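Local coordinates for protein putative transcriptional regulator (Salmonella typhimurium, PDB 1YYV) that probably binds DNA as a transcription factor of the HxlR-like helix-turn-helix family, although its own regulatory role has not been established, at residues A[50-54]-A[66-70]. Numbering follows the deposited sequence. Where two conformers were deposited one is given.
Sequences RFSDL and LAQSL
The ring of Phe51 and the side chain of Leu66 come from opposite directions, and Leu66 lays its CD2 methyl over one face of the ring. This is a CH-pi contact: CD2 of Leu66 lies 3.7 Å from the centroid of the Phe51 ring, 19° off the normal and displaced toward the rim. There CZ of Phe51 is the ring atom nearest to Leu66 CD2, at 3.5 Å. Phe51 reaches the neighbouring helix because CG is anti to the backbone N (chi1 -170°), although the CB itself does not aim there. Phenylalanine suits this place by offering a broad apolar face to Leu66 and an edge to Ala67. That edge abuts the backbone of Ala67, with CE1 of Phe51 3.9 Å from Ala67 N; the single methyl of alanine lets the aromatic rim come this close to the helix. Leu70, one turn on from Leu66, approaches the same ring obliquely, its CD1 3.5 Å from CD1 of Phe51.

Both helices belong to the HxlR-like winged helix-turn-helix region, and the contact joins the short helix 51-55 to the start of helix 66-76. Strand 90-95 touches Phe51 through Val91 and Leu70 through Tyr93, while helix 35-43 packs on Leu54 through Ala43 and on Leu66 through Ile40.

Leu54, whose CB does point toward the other helix, meets Leu70 tip to tip, with 3.7 Å between CD1 of Leu54 and CD2 of Leu70. In the fork of Leu70, CD1 chiefly meets the ring while CD2 is the methyl nearer Leu54. Leucines suit these buried places because a branched, apolar chain can present methyls to more than one neighbour without bringing in a polar atom. Leu54 CB also rests against Leu66 CD2 at 4.2 Å, so this methyl touches both the ring and the base of Leu54.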
loop_
_atom_site.group_PDB
_atom_site.type_symbol
_atom_site.label_atom_id
_atom_site.label_comp_id
_atom_site.label_asym_id
_atom_site.label_seq_id
_atom_site.Cartn_x
_atom_site.Cartn_y
_atom_site.Cartn_z
ATOM N N ARG A 50 1.742 14.884 -18.121
ATOM C CA ARG A 50 1.895 16.223 -17.559
ATOM C C ARG A 50 1.086 16.253 -16.289
ATOM O O ARG A 50 0.192 15.407 -16.083
ATOM C CB ARG A 50 1.430 17.290 -18.561
ATOM C CG ARG A 50 2.003 17.055 -19.959
ATOM C CD ARG A 50 1.972 18.257 -20.861
ATOM N NE ARG A 50 0.762 18.278 -21.672
ATOM C CZ ARG A 50 0.664 18.783 -22.897
ATOM N NH1 ARG A 50 1.713 19.312 -23.514
ATOM N NH2 ARG A 50 -0.506 18.747 -23.506
ATOM N N PHE A 51 1.397 17.211 -15.411
ATOM C CA PHE A 51 0.608 17.417 -14.201
ATOM C C PHE A 51 -0.887 17.422 -14.481
ATOM O O PHE A 51 -1.644 16.838 -13.717
ATOM C CB PHE A 51 1.021 18.712 -13.500
ATOM C CG PHE A 51 0.426 18.882 -12.118
ATOM C CD1 PHE A 51 1.154 18.513 -10.988
ATOM C CD2 PHE A 51 -0.857 19.416 -11.944
ATOM C CE1 PHE A 51 0.633 18.683 -9.705
ATOM C CE2 PHE A 51 -1.391 19.586 -10.662
ATOM C CZ PHE A 51 -0.643 19.213 -9.538
ATOM N N SER A 52 -1.309 18.078 -15.565
ATOM C CA SER A 52 -2.738 18.249 -15.916
ATOM C C SER A 52 -3.397 16.955 -16.370
ATOM O O SER A 52 -4.586 16.786 -16.199
ATOM C CB SER A 52 -2.948 19.366 -16.986
ATOM O OG SER A 52 -2.400 19.006 -18.267
ATOM N N ASP A 53 -2.616 16.054 -16.953
ATOM C CA ASP A 53 -3.069 14.715 -17.331
ATOM C C ASP A 53 -3.347 13.799 -16.103
ATOM O O ASP A 53 -4.366 13.091 -16.066
ATOM C CB ASP A 53 -2.026 14.059 -18.245
ATOM C CG ASP A 53 -1.842 14.793 -19.569
ATOM O OD1 ASP A 53 -2.651 15.712 -19.887
ATOM O OD2 ASP A 53 -0.882 14.436 -20.304
ATOM N N LEU A 54 -2.450 13.810 -15.112
ATOM C CA LEU A 54 -2.687 13.080 -13.847
ATOM C C LEU A 54 -3.912 13.630 -13.151
ATOM O O LEU A 54 -4.823 12.886 -12.812
ATOM C CB LEU A 54 -1.484 13.173 -12.905
ATOM C CG LEU A 54 -0.211 12.545 -13.469
ATOM C CD1 LEU A 54 1.009 12.959 -12.670
ATOM C CD2 LEU A 54 -0.346 11.015 -13.579
ATOM N N LEU A 66 -1.930 16.444 -4.984
ATOM C CA LEU A 66 -1.235 15.855 -6.126
ATOM C C LEU A 66 0.239 16.327 -6.150
ATOM O O LEU A 66 1.148 15.525 -6.227
ATOM C CB LEU A 66 -1.985 16.131 -7.434
ATOM C CG LEU A 66 -1.301 15.620 -8.707
ATOM C CD1 LEU A 66 -1.063 14.113 -8.677
ATOM C CD2 LEU A 66 -2.079 16.037 -9.958
ATOM N N ALA A 67 0.460 17.618 -6.000
ATOM C CA ALA A 67 1.809 18.147 -5.934
ATOM C C ALA A 67 2.586 17.453 -4.810
ATOM O O ALA A 67 3.779 17.136 -4.958
ATOM C CB ALA A 67 1.802 19.690 -5.759
ATOM N N GLN A 68 1.890 17.172 -3.716
ATOM C CA GLN A 68 2.529 16.616 -2.552
ATOM C C GLN A 68 2.927 15.134 -2.739
ATOM O O GLN A 68 4.060 14.776 -2.416
ATOM C CB GLN A 68 1.700 16.874 -1.303
ATOM C CG GLN A 68 2.196 15.995 -0.123
ATOM C CD GLN A 68 1.386 16.161 1.134
ATOM O OE1 GLN A 68 1.185 17.286 1.625
ATOM N NE2 GLN A 68 0.934 15.031 1.689
ATOM N N SER A 69 2.044 14.303 -3.307
ATOM C CA SER A 69 2.418 12.931 -3.730
ATOM C C SER A 69 3.514 12.906 -4.775
ATOM O O SER A 69 4.471 12.136 -4.662
ATOM C CB SER A 69 1.229 12.092 -4.250
ATOM O OG SER A 69 0.030 12.433 -3.585
ATOM N N LEU A 70 3.395 13.756 -5.790
ATOM C CA LEU A 70 4.366 13.753 -6.880
ATOM C C LEU A 70 5.730 14.052 -6.333
ATOM O O LEU A 70 6.721 13.444 -6.747
ATOM C CB LEU A 70 3.984 14.776 -7.976
ATOM C CG LEU A 70 2.925 14.285 -8.974
ATOM C CD1 LEU A 70 2.340 15.437 -9.712
ATOM C CD2 LEU A 70 3.541 13.245 -9.942
#